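Local coordinates for protein methylxanthine N3-demethylase NdmB (Pseudomonas putida, PDB 6ICL) that catalyses the N3-demethylation of theobromine and related methylxanthines, including caffeine, as a Rieske oxygenase with a [2Fe-2S] cluster and a separate non-heme iron, at residues K100-C105 against G109-E114; A78-A83 against Q88-R93; A117-L120 against D126-I129. One frame throughout, in Å; residues are numbered along the deposited sequence.

How the contacts relate
All three contacts lie in the Rieske domain and follow one another along the chain in the order contact 2, contact 1, contact 3. Contacts 1 and 2 each supply one cysteine, C105 and C82, to the same iron of the [2Fe-2S] cluster. Their centres are 10 Å apart. They pack together where C105 CB meets L89 CD2 at 3.6 Å, and Y112 OH lies 3.1 Å from A83 N, a probable hydrogen bond. Contact 3 extends the sheet of contact 1: R111 O is 2.8 Å from Q119 N. Contact 3 does not touch contact 2, and their centres are 17 Å apart. The second subunit reaches contacts 1 and 2.

Contact 1: residues K100-C105 against G109-E114; sequences KDYLEC and GWRYDE. With FES (Fe2/s2 (inorganic) cluster), chain B.
W110 O is held by two groups of the facing segment: C105 N donates a bond of 2.8 Å, and E104 CA makes a CA-H...O contact. This bond closes the loop end of the antiparallel hairpin 100-104/111-112, whose connection carries one of the two cluster-binding loops of the Rieske domain. Next to it, E104 and R111 form a non-hydrogen-bonded pair. L103 and Y112 follow as a hydrogen-bonded pair, with side chains on the other face from E104 and R111. L103 N to Y112 O and Y112 N to L103 O are both 2.9 Å. The Y102 ring has Y112 O at its edge, and Y102 CB touches R111 CB at 3.8 Å. E104 OE1 forms a salt bridge with R93. E104 OE2 takes a bond from a water that also donates to G109 O, so the strand and the loop share that water. W110 turns its indole away from strand 100-104, toward the cluster, and stacks on H84. With SG anti to the backbone N (chi1 178°), C105 reaches past the strand end, and C105 SG binds iron FE2 at 2.3 Å. Sulfide S2 lies over one face of the W110 ring, 3.3 Å from CD1.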
ATOM      1  N   LYS A 100      45.807   7.318   3.141  1.00 48.30           N
ATOM      2  CA  LYS A 100      45.022   7.625   4.335  1.00 49.56           C
ATOM      3  C   LYS A 100      43.545   7.759   3.965  1.00 51.53           C
ATOM      4  O   LYS A 100      43.201   8.405   2.968  1.00 45.89           O
ATOM      5  CB  LYS A 100      45.489   8.916   5.021  1.00 54.20           C
ATOM      6  CG  LYS A 100      46.871   8.860   5.643  1.00 63.11           C
ATOM      7  CD  LYS A 100      46.915   7.984   6.892  1.00 68.58           C
ATOM      8  CE  LYS A 100      48.355   7.737   7.335  1.00 83.45           C
ATOM      9  NZ  LYS A 100      48.474   6.464   8.092  1.00 89.27           N
ATOM     10  N   ASP A 101      42.677   7.157   4.779  1.00 49.67           N
ATOM     11  CA  ASP A 101      41.237   7.237   4.559  1.00 44.63           C
ATOM     12  C   ASP A 101      40.635   8.492   5.179  1.00 39.89           C
ATOM     13  O   ASP A 101      41.074   8.969   6.228  1.00 44.75           O
ATOM     14  CB  ASP A 101      40.542   6.008   5.133  1.00 40.88           C
ATOM     15  CG  ASP A 101      40.969   4.741   4.450  1.00 42.73           C
ATOM     16  OD1 ASP A 101      41.422   4.837   3.293  1.00 45.69           O
ATOM     17  OD2 ASP A 101      40.847   3.654   5.063  1.00 45.02           O
ATOM     18  N   TYR A 102      39.593   9.000   4.531  1.00 39.99           N
ATOM     19  CA  TYR A 102      38.878  10.173   4.999  1.00 41.55           C
ATOM     20  C   TYR A 102      37.384   9.956   4.804  1.00 38.68           C
ATOM     21  O   TYR A 102      36.943   9.183   3.947  1.00 34.51           O
ATOM     22  CB  TYR A 102      39.330  11.448   4.266  1.00 40.13           C
ATOM     23  CG  TYR A 102      40.808  11.723   4.456  1.00 49.80           C
ATOM     24  CD1 TYR A 102      41.265  12.436   5.561  1.00 50.55           C
ATOM     25  CD2 TYR A 102      41.751  11.233   3.549  1.00 50.48           C
ATOM     26  CE1 TYR A 102      42.627  12.664   5.755  1.00 52.51           C
ATOM     27  CE2 TYR A 102      43.121  11.454   3.734  1.00 49.12           C
ATOM     28  CZ  TYR A 102      43.545  12.172   4.835  1.00 50.37           C
ATOM     29  OH  TYR A 102      44.889  12.390   5.027  1.00 59.30           O
ATOM     30  N   LEU A 103      36.618  10.667   5.602  1.00 38.08           N
ATOM     31  CA  LEU A 103      35.171  10.729   5.454  1.00 41.35           C
ATOM     32  C   LEU A 103      34.846  11.990   4.667  1.00 37.85           C
ATOM     33  O   LEU A 103      35.073  13.111   5.140  1.00 40.27           O
ATOM     34  CB  LEU A 103      34.498  10.712   6.819  1.00 36.78           C
ATOM     35  CG  LEU A 103      32.989  10.960   6.853  1.00 39.53           C
ATOM     36  CD1 LEU A 103      32.255   9.844   6.148  1.00 33.13           C
ATOM     37  CD2 LEU A 103      32.607  11.016   8.315  1.00 39.39           C
ATOM     38  N   GLU A 104      34.338  11.810   3.461  1.00 33.12           N
ATOM     39  CA  GLU A 104      34.100  12.920   2.553  1.00 40.55           C
ATOM     40  C   GLU A 104      32.648  13.364   2.643  1.00 36.07           C
ATOM     41  O   GLU A 104      31.745  12.535   2.547  1.00 34.56           O
ATOM     42  CB  GLU A 104      34.434  12.515   1.118  1.00 36.03           C
ATOM     43  CG  GLU A 104      34.240  13.628   0.124  1.00 36.41           C
ATOM     44  CD  GLU A 104      34.461  13.161  -1.306  1.00 42.84           C
ATOM     45  OE1 GLU A 104      33.691  12.304  -1.786  1.00 39.33           O
ATOM     46  OE2 GLU A 104      35.427  13.629  -1.938  1.00 47.01           O
ATOM     47  N   CYS A 105      32.427  14.662   2.805  1.00 35.27           N
ATOM     48  CA  CYS A 105      31.057  15.166   2.841  1.00 36.28           C
ATOM     49  C   CYS A 105      30.404  15.015   1.462  1.00 36.54           C
ATOM     50  O   CYS A 105      31.072  15.180   0.439  1.00 34.91           O
ATOM     51  CB  CYS A 105      31.036  16.625   3.275  1.00 35.14           C
ATOM     52  SG  CYS A 105      29.350  17.369   3.285  1.00 33.19           S
ATOM     53  N   GLY A 109      32.427  18.264  -0.380  1.00 37.90           N
ATOM     54  CA  GLY A 109      33.593  17.409  -0.411  1.00 41.68           C
ATOM     55  C   GLY A 109      34.625  17.597   0.688  1.00 35.72           C
ATOM     56  O   GLY A 109      35.719  17.054   0.563  1.00 33.43           O
ATOM     57  N   TRP A 110      34.316  18.310   1.769  1.00 38.71           N
ATOM     58  CA  TRP A 110      35.285  18.422   2.851  1.00 38.94           C
ATOM     59  C   TRP A 110      35.597  17.030   3.368  1.00 40.71           C
ATOM     60  O   TRP A 110      34.729  16.151   3.404  1.00 34.85           O
ATOM     61  CB  TRP A 110      34.762  19.317   3.978  1.00 36.31           C
ATOM     62  CG  TRP A 110      34.635  20.783   3.619  1.00 37.85           C
ATOM     63  CD1 TRP A 110      34.575  21.325   2.370  1.00 37.69           C
ATOM     64  CD2 TRP A 110      34.560  21.892   4.539  1.00 38.58           C
ATOM     65  NE1 TRP A 110      34.459  22.707   2.453  1.00 38.39           N
ATOM     66  CE2 TRP A 110      34.451  23.073   3.771  1.00 39.39           C
ATOM     67  CE3 TRP A 110      34.580  21.996   5.936  1.00 42.05           C
ATOM     68  CZ2 TRP A 110      34.360  24.347   4.354  1.00 40.25           C
ATOM     69  CZ3 TRP A 110      34.485  23.264   6.516  1.00 40.48           C
ATOM     70  CH2 TRP A 110      34.370  24.416   5.722  1.00 39.67           C
ATOM     71  N   ARG A 111      36.861  16.805   3.700  1.00 39.10           N
ATOM     72  CA  ARG A 111      37.316  15.502   4.148  1.00 40.82           C
ATOM     73  C   ARG A 111      37.649  15.574   5.628  1.00 41.51           C
ATOM     74  O   ARG A 111      38.334  16.505   6.066  1.00 42.11           O
ATOM     75  CB  ARG A 111      38.528  15.044   3.346  1.00 42.61           C
ATOM     76  CG  ARG A 111      38.298  15.054   1.855  1.00 49.39           C
ATOM     77  CD  ARG A 111      39.134  13.995   1.151  1.00 54.00           C
ATOM     78  NE  ARG A 111      39.552  14.420  -0.177  1.00 60.80           N
ATOM     79  CZ  ARG A 111      39.755  13.592  -1.199  1.00 69.27           C
ATOM     80  NH1 ARG A 111      39.555  12.279  -1.056  1.00 61.00           N
ATOM     81  NH2 ARG A 111      40.144  14.083  -2.371  1.00 84.85           N
ATOM     82  N   TYR A 112      37.181  14.582   6.385  1.00 38.16           N
ATOM     83  CA  TYR A 112      37.440  14.504   7.813  1.00 40.42           C
ATOM     84  C   TYR A 112      38.278  13.268   8.119  1.00 41.39           C
ATOM     85  O   TYR A 112      38.097  12.209   7.501  1.00 39.96           O
ATOM     86  CB  TYR A 112      36.128  14.493   8.606  1.00 37.02           C
ATOM     87  CG  TYR A 112      35.369  15.792   8.499  1.00 42.43           C
ATOM     88  CD1 TYR A 112      35.575  16.821   9.414  1.00 43.66           C
ATOM     89  CD2 TYR A 112      34.461  16.004   7.459  1.00 37.63           C
ATOM     90  CE1 TYR A 112      34.885  18.035   9.296  1.00 43.17           C
ATOM     91  CE2 TYR A 112      33.772  17.196   7.341  1.00 37.44           C
ATOM     92  CZ  TYR A 112      33.975  18.197   8.261  1.00 41.22           C
ATOM     93  OH  TYR A 112      33.276  19.373   8.121  1.00 45.52           O
ATOM     94  N   ASP A 113      39.209  13.411   9.068  1.00 46.40           N
ATOM     95  CA  ASP A 113      40.014  12.280   9.516  1.00 47.10           C
ATOM     96  C   ASP A 113      39.369  11.661  10.744  1.00 45.82           C
ATOM     97  O   ASP A 113      38.351  12.150  11.236  1.00 44.01           O
ATOM     98  CB  ASP A 113      41.453  12.703   9.823  1.00 46.31           C
ATOM     99  CG  ASP A 113      41.551  13.735  10.948  1.00 45.11           C
ATOM    100  OD1 ASP A 113      40.648  13.866  11.812  1.00 46.75           O
ATOM    101  OD2 ASP A 113      42.559  14.448  10.970  1.00 52.67           O
ATOM    102  N   GLU A 114      40.018  10.619  11.286  1.00 43.19           N
ATOM    103  CA  GLU A 114      39.486   9.858  12.416  1.00 44.64           C
ATOM    104  C   GLU A 114      39.274  10.701  13.664  1.00 43.02           C
ATOM    105  O   GLU A 114      38.527  10.281  14.561  1.00 45.67           O
ATOM    106  CB  GLU A 114      40.420   8.690  12.746  1.00 51.08           C
ATOM    107  CG  GLU A 114      41.895   9.019  12.608  1.00 63.23           C
ATOM    108  CD  GLU A 114      42.441   8.597  11.258  1.00 78.34           C
ATOM    109  OE1 GLU A 114      42.431   7.374  10.986  1.00 84.41           O
ATOM    110  OE2 GLU A 114      42.857   9.483  10.471  1.00 99.26           O
TER
HETATM  111 FE1  FES B 400      29.778  21.810   2.335  1.00 47.71          FE
HETATM  112 FE2  FES B 400      29.931  19.512   3.848  1.00 33.81          FE
HETATM  113  S1  FES B 400      28.221  20.898   3.700  1.00 36.14           S
HETATM  114  S2  FES B 400      31.381  20.341   2.418  1.00 36.63           S
HETATM  115  O   HOH W   1      43.102   9.643   7.986  1.00 56.23           O
HETATM  116  O   HOH W   2      36.911  15.722  -1.237  1.00 39.85           O

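Contact 2: residues A78-A83 against Q88-R93; sequences AADRCA and QLSIGR. With FES (Fe2/s2 (inorganic) cluster), chain B.
D80 extends its carboxylate anti to the backbone N (chi1 -165°), and S90 sets OG between its own N and carbonyl carbon (chi1 60°). The two groups then meet in a paired grip. S90 N donates to D80 OD1 at 2.7 Å and S90 OG to D80 OD2 at 2.6 Å, both on the syn sides and somewhat out of the carboxylate plane. Q88 NE2 comes from above that plane and gives D80 OD2 a second bond of 2.8 Å. The amide and carboxylate planes are 54° apart. D80 is also the centre of an inverse gamma turn just after strand 74-79, where the chain enters the first cluster-binding loop of the Rieske domain. On the side toward the cluster, L89 CD2 packs on C82 CB at 3.8 Å, and L89 CD1 lies 3.8 Å from A79 O. C82 SG binds iron FE2 of the cluster at 2.4 Å. The second subunit also holds this loop: its W322 NE1 bonds to D80 O and its S320 OG to Q88 N. Three donors on one buried carboxylate probably keep D80 ionised and fix its rotation, which joins the residues just before C82 to residues 88-90 beyond H84.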
ATOM      1  N   ALA A  78      31.353  10.006  14.669  1.00 33.58           N
ATOM      2  CA  ALA A  78      31.441  11.453  14.720  1.00 33.47           C
ATOM      3  C   ALA A  78      30.043  12.031  14.600  1.00 33.68           C
ATOM      4  O   ALA A  78      29.087  11.318  14.290  1.00 33.76           O
ATOM      5  CB  ALA A  78      32.346  12.001  13.612  1.00 38.57           C
ATOM      6  N   ALA A  79      29.938  13.341  14.823  1.00 33.24           N
ATOM      7  CA  ALA A  79      28.671  14.031  14.642  1.00 39.95           C
ATOM      8  C   ALA A  79      28.291  14.023  13.166  1.00 38.74           C
ATOM      9  O   ALA A  79      29.113  14.353  12.299  1.00 33.69           O
ATOM     10  CB  ALA A  79      28.766  15.465  15.155  1.00 36.38           C
ATOM     11  N   ASP A  80      27.043  13.646  12.880  1.00 36.95           N
ATOM     12  CA  ASP A  80      26.575  13.490  11.500  1.00 35.63           C
ATOM     13  C   ASP A  80      26.160  14.839  10.912  1.00 40.84           C
ATOM     14  O   ASP A  80      25.011  15.072  10.506  1.00 35.57           O
ATOM     15  CB  ASP A  80      25.423  12.496  11.442  1.00 33.45           C
ATOM     16  CG  ASP A  80      25.134  12.027  10.013  1.00 37.75           C
ATOM     17  OD1 ASP A  80      25.977  12.284   9.106  1.00 33.41           O
ATOM     18  OD2 ASP A  80      24.061  11.398   9.813  1.00 34.68           O
ATOM     19  N   ARG A  81      27.127  15.748  10.866  1.00 35.23           N
ATOM     20  CA  ARG A  81      26.799  17.122  10.525  1.00 35.80           C
ATOM     21  C   ARG A  81      28.079  17.817  10.093  1.00 40.86           C
ATOM     22  O   ARG A  81      28.949  18.088  10.929  1.00 38.97           O
ATOM     23  CB  ARG A  81      26.152  17.825  11.704  1.00 36.95           C
ATOM     24  CG  ARG A  81      25.710  19.247  11.388  1.00 36.70           C
ATOM     25  CD  ARG A  81      24.927  19.860  12.541  1.00 35.43           C
ATOM     26  NE  ARG A  81      24.523  21.233  12.235  1.00 38.43           N
ATOM     27  CZ  ARG A  81      25.183  22.303  12.653  1.00 46.24           C
ATOM     28  NH1 ARG A  81      26.265  22.156  13.411  1.00 50.67           N
ATOM     29  NH2 ARG A  81      24.769  23.517  12.317  1.00 51.04           N
ATOM     30  N   CYS A  82      28.200  18.086   8.792  1.00 39.07           N
ATOM     31  CA  CYS A  82      29.388  18.754   8.288  1.00 38.74           C
ATOM     32  C   CYS A  82      29.464  20.167   8.846  1.00 37.14           C
ATOM     33  O   CYS A  82      28.451  20.851   8.988  1.00 35.63           O
ATOM     34  CB  CYS A  82      29.367  18.785   6.765  1.00 35.61           C
ATOM     35  SG  CYS A  82      30.836  19.542   6.047  1.00 38.83           S
ATOM     36  N   ALA A  83      30.683  20.605   9.179  1.00 39.00           N
ATOM     37  CA  ALA A  83      30.858  21.942   9.746  1.00 36.20           C
ATOM     38  C   ALA A  83      30.653  23.041   8.717  1.00 39.14           C
ATOM     39  O   ALA A  83      30.380  24.187   9.095  1.00 38.83           O
ATOM     40  CB  ALA A  83      32.259  22.082  10.368  1.00 39.67           C
ATOM     41  N   GLN A  88      24.577  15.875   5.984  1.00 32.20           N
ATOM     42  CA  GLN A  88      24.844  14.643   6.713  1.00 33.18           C
ATOM     43  C   GLN A  88      26.034  13.912   6.109  1.00 37.10           C
ATOM     44  O   GLN A  88      25.991  13.490   4.944  1.00 33.07           O
ATOM     45  CB  GLN A  88      23.629  13.729   6.712  1.00 31.60           C
ATOM     46  CG  GLN A  88      22.657  14.065   7.830  1.00 33.52           C
ATOM     47  CD  GLN A  88      21.488  13.098   7.840  1.00 38.01           C
ATOM     48  OE1 GLN A  88      20.565  13.242   7.050  1.00 36.74           O
ATOM     49  NE2 GLN A  88      21.535  12.099   8.717  1.00 32.95           N
ATOM     50  N   LEU A  89      27.083  13.722   6.918  1.00 32.51           N
ATOM     51  CA  LEU A  89      28.240  12.971   6.457  1.00 29.04           C
ATOM     52  C   LEU A  89      27.890  11.513   6.195  1.00 32.77           C
ATOM     53  O   LEU A  89      28.547  10.858   5.370  1.00 31.13           O
ATOM     54  CB  LEU A  89      29.386  13.102   7.486  1.00 34.36           C
ATOM     55  CG  LEU A  89      29.813  14.563   7.743  1.00 33.47           C
ATOM     56  CD1 LEU A  89      30.784  14.673   8.909  1.00 34.26           C
ATOM     57  CD2 LEU A  89      30.450  15.164   6.494  1.00 32.06           C
ATOM     58  N   SER A  90      26.830  10.999   6.842  1.00 29.25           N
ATOM     59  CA  SER A  90      26.506   9.574   6.740  1.00 33.83           C
ATOM     60  C   SER A  90      26.016   9.175   5.354  1.00 28.81           C
ATOM     61  O   SER A  90      25.952   7.971   5.061  1.00 30.17           O
ATOM     62  CB  SER A  90      25.457   9.186   7.796  1.00 31.65           C
ATOM     63  OG  SER A  90      24.245   9.930   7.620  1.00 29.39           O
ATOM     64  N   ILE A  91      25.655  10.141   4.511  1.00 30.39           N
ATOM     65  CA  ILE A  91      25.358   9.866   3.107  1.00 33.03           C
ATOM     66  C   ILE A  91      26.510  10.309   2.192  1.00 35.54           C
ATOM     67  O   ILE A  91      26.322  10.448   0.988  1.00 33.30           O
ATOM     68  CB  ILE A  91      24.016  10.485   2.659  1.00 34.84           C
ATOM     69  CG1 ILE A  91      24.067  12.014   2.609  1.00 30.73           C
ATOM     70  CG2 ILE A  91      22.864  10.011   3.566  1.00 26.90           C
ATOM     71  CD1 ILE A  91      22.726  12.664   2.114  1.00 31.40           C
ATOM     72  N   GLY A  92      27.704  10.526   2.747  1.00 33.80           N
ATOM     73  CA  GLY A  92      28.854  10.762   1.894  1.00 33.82           C
ATOM     74  C   GLY A  92      29.605   9.483   1.598  1.00 35.72           C
ATOM     75  O   GLY A  92      29.006   8.428   1.381  1.00 30.60           O
ATOM     76  N   ARG A  93      30.929   9.537   1.611  1.00 32.34           N
ATOM     77  CA  ARG A  93      31.678   8.360   1.210  1.00 37.99           C
ATOM     78  C   ARG A  93      33.019   8.344   1.925  1.00 38.70           C
ATOM     79  O   ARG A  93      33.580   9.396   2.249  1.00 36.97           O
ATOM     80  CB  ARG A  93      31.893   8.312  -0.312  1.00 39.40           C
ATOM     81  CG  ARG A  93      32.964   9.271  -0.832  1.00 41.57           C
ATOM     82  CD  ARG A  93      33.140   9.104  -2.352  1.00 51.15           C
ATOM     83  NE  ARG A  93      34.225   9.929  -2.893  1.00 56.97           N
ATOM     84  CZ  ARG A  93      35.402   9.454  -3.298  1.00 58.43           C
ATOM     85  NH1 ARG A  93      35.658   8.145  -3.232  1.00 56.44           N
ATOM     86  NH2 ARG A  93      36.324  10.290  -3.775  1.00 65.68           N
TER
HETATM   87 FE1  FES B 400      29.778  21.810   2.335  1.00 47.71          FE
HETATM   88 FE2  FES B 400      29.931  19.512   3.848  1.00 33.81          FE
HETATM   89  S1  FES B 400      28.221  20.898   3.700  1.00 36.14           S
HETATM   90  S2  FES B 400      31.381  20.341   2.418  1.00 36.63           S

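Contact 3: residues A117-L120 against D126-I129; sequences ACQL and DKSI
I129 points its side chain at strand 118-120 and lays it over the backbone there. Its CG1 branch is anti to the carbonyl carbon (chi1 -59°), which carries CD1 onto the peptide between Q119 and L120. I129 CD1 is modelled 3.3 Å from C118 O and also comes close to Q119 C and L120 N, though approaches this short are doubtful. The other branch, CG2, turns to C118. I129 CG2 lies 3.4 Å from C118 O. The apolar contact between I129 CG2 and C118 CB is longer, 4.2 Å. Both branches of the isoleucine thus approach C118 O.

K127 also aims at the strand, two residues earlier, and crosses Q119 at a slant. Its chain bends at chi3 (-57°), and the end of the chain passes beside Q119 O. K127 NZ donates a weak hydrogen bond of 3.3 Å to Q119 O. Q119 OE1 is farther, 3.9 Å from K127 NZ. The Q119 CB bond points away from the loop, and its amide nitrogen is bonded to D113. The peptides before K127 and before S128 are both modelled cis, which may mean that the course of this exposed loop is less certain.

The contact is surface packing in the Rieske domain. Strand 118-120 is an edge strand of a four-stranded antiparallel sheet. It pairs with strand 111-112 through R111, although few bonds define the strand. C118 turns its side chain to W110 and Y112, and that side chain is about 8 Å from the cluster at the nearest atoms. The loop with I129 covers part of this edge strand before the chain goes on to strand 137-143.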
ATOM      1  N   ALA A 117      38.917  16.199  12.423  1.00 44.91           N
ATOM      2  CA  ALA A 117      39.524  17.399  11.862  1.00 43.09           C
ATOM      3  C   ALA A 117      39.377  17.384  10.349  1.00 42.80           C
ATOM      4  O   ALA A 117      39.616  16.361   9.704  1.00 44.81           O
ATOM      5  CB  ALA A 117      41.007  17.487  12.236  1.00 45.44           C
ATOM      6  N   CYS A 118      38.965  18.504   9.781  1.00 43.22           N
ATOM      7  CA  CYS A 118      38.874  18.596   8.337  1.00 43.95           C
ATOM      8  C   CYS A 118      40.288  18.736   7.781  1.00 50.23           C
ATOM      9  O   CYS A 118      41.002  19.670   8.150  1.00 49.09           O
ATOM     10  CB  CYS A 118      37.998  19.776   7.927  1.00 42.56           C
ATOM     11  SG  CYS A 118      38.028  19.994   6.170  1.00 47.63           S
ATOM     12  N   GLN A 119      40.697  17.802   6.917  1.00 50.55           N
ATOM     13  CA  GLN A 119      42.040  17.782   6.354  1.00 51.85           C
ATOM     14  C   GLN A 119      42.101  18.248   4.899  1.00 55.99           C
ATOM     15  O   GLN A 119      43.204  18.442   4.370  1.00 52.17           O
ATOM     16  CB  GLN A 119      42.638  16.373   6.482  1.00 50.26           C
ATOM     17  CG  GLN A 119      42.934  15.949   7.938  1.00 51.78           C
ATOM     18  CD  GLN A 119      43.898  16.895   8.659  1.00 58.00           C
ATOM     19  OE1 GLN A 119      44.677  17.602   8.035  1.00 55.90           O
ATOM     20  NE2 GLN A 119      43.827  16.916   9.981  1.00 58.20           N
ATOM     21  N   LEU A 120      40.956  18.473   4.251  1.00 49.65           N
ATOM     22  CA  LEU A 120      40.959  19.027   2.902  1.00 48.75           C
ATOM     23  C   LEU A 120      39.648  19.748   2.641  1.00 54.15           C
ATOM     24  O   LEU A 120      38.570  19.182   2.856  1.00 46.94           O
ATOM     25  CB  LEU A 120      41.165  17.948   1.831  1.00 50.72           C
ATOM     26  CG  LEU A 120      41.084  18.561   0.422  1.00 54.25           C
ATOM     27  CD1 LEU A 120      42.254  19.520   0.189  1.00 53.81           C
ATOM     28  CD2 LEU A 120      40.997  17.497  -0.669  1.00 56.13           C
ATOM     29  N   ASP A 126      44.982  24.709  -0.574  1.00 78.39           N
ATOM     30  CA  ASP A 126      46.429  24.957  -0.406  1.00 85.32           C
ATOM     31  C   ASP A 126      47.069  25.709   0.805  1.00 87.06           C
ATOM     32  O   ASP A 126      48.132  26.308   0.609  1.00 92.58           O
ATOM     33  CB  ASP A 126      46.931  25.681  -1.665  1.00 85.39           C
ATOM     34  CG  ASP A 126      47.457  24.727  -2.716  1.00 82.94           C
ATOM     35  OD1 ASP A 126      48.506  24.093  -2.474  1.00 86.12           O
ATOM     36  OD2 ASP A 126      46.822  24.612  -3.784  1.00 86.53           O
ATOM     37  N   LYS A 127      46.498  25.729   2.016  1.00 85.28           N
ATOM     38  CA  LYS A 127      45.092  25.482   2.299  1.00 82.84           C
ATOM     39  C   LYS A 127      44.589  26.854   2.850  1.00 79.88           C
ATOM     40  O   LYS A 127      44.094  27.624   2.027  1.00 81.11           O
ATOM     41  CB  LYS A 127      44.880  24.240   3.205  1.00 76.18           C
ATOM     42  CG  LYS A 127      45.259  22.895   2.545  1.00 77.01           C
ATOM     43  CD  LYS A 127      44.936  21.673   3.417  1.00 69.93           C
ATOM     44  CE  LYS A 127      45.630  21.736   4.791  1.00 76.22           C
ATOM     45  NZ  LYS A 127      45.580  20.431   5.554  1.00 76.16           N
ATOM     46  N   SER A 128      44.712  27.253   4.132  1.00 76.54           N
ATOM     47  CA  SER A 128      45.090  26.499   5.331  1.00 77.80           C
ATOM     48  C   SER A 128      43.827  26.382   6.176  1.00 76.73           C
ATOM     49  O   SER A 128      43.128  27.376   6.388  1.00 78.23           O
ATOM     50  CB  SER A 128      46.206  27.191   6.114  1.00 81.78           C
ATOM     51  OG  SER A 128      45.757  27.626   7.393  1.00 77.50           O
ATOM     52  N   ILE A 129      43.532  25.182   6.661  1.00 73.71           N
ATOM     53  CA  ILE A 129      42.199  24.892   7.177  1.00 67.33           C
ATOM     54  C   ILE A 129      42.033  25.479   8.574  1.00 69.00           C
ATOM     55  O   ILE A 129      42.823  25.197   9.484  1.00 71.20           O
ATOM     56  CB  ILE A 129      41.939  23.378   7.160  1.00 63.09           C
ATOM     57  CG1 ILE A 129      42.059  22.876   5.724  1.00 58.40           C
ATOM     58  CG2 ILE A 129      40.563  23.052   7.737  1.00 59.35           C
ATOM     59  CD1 ILE A 129      42.039  21.410   5.597  1.00 58.84           C
TER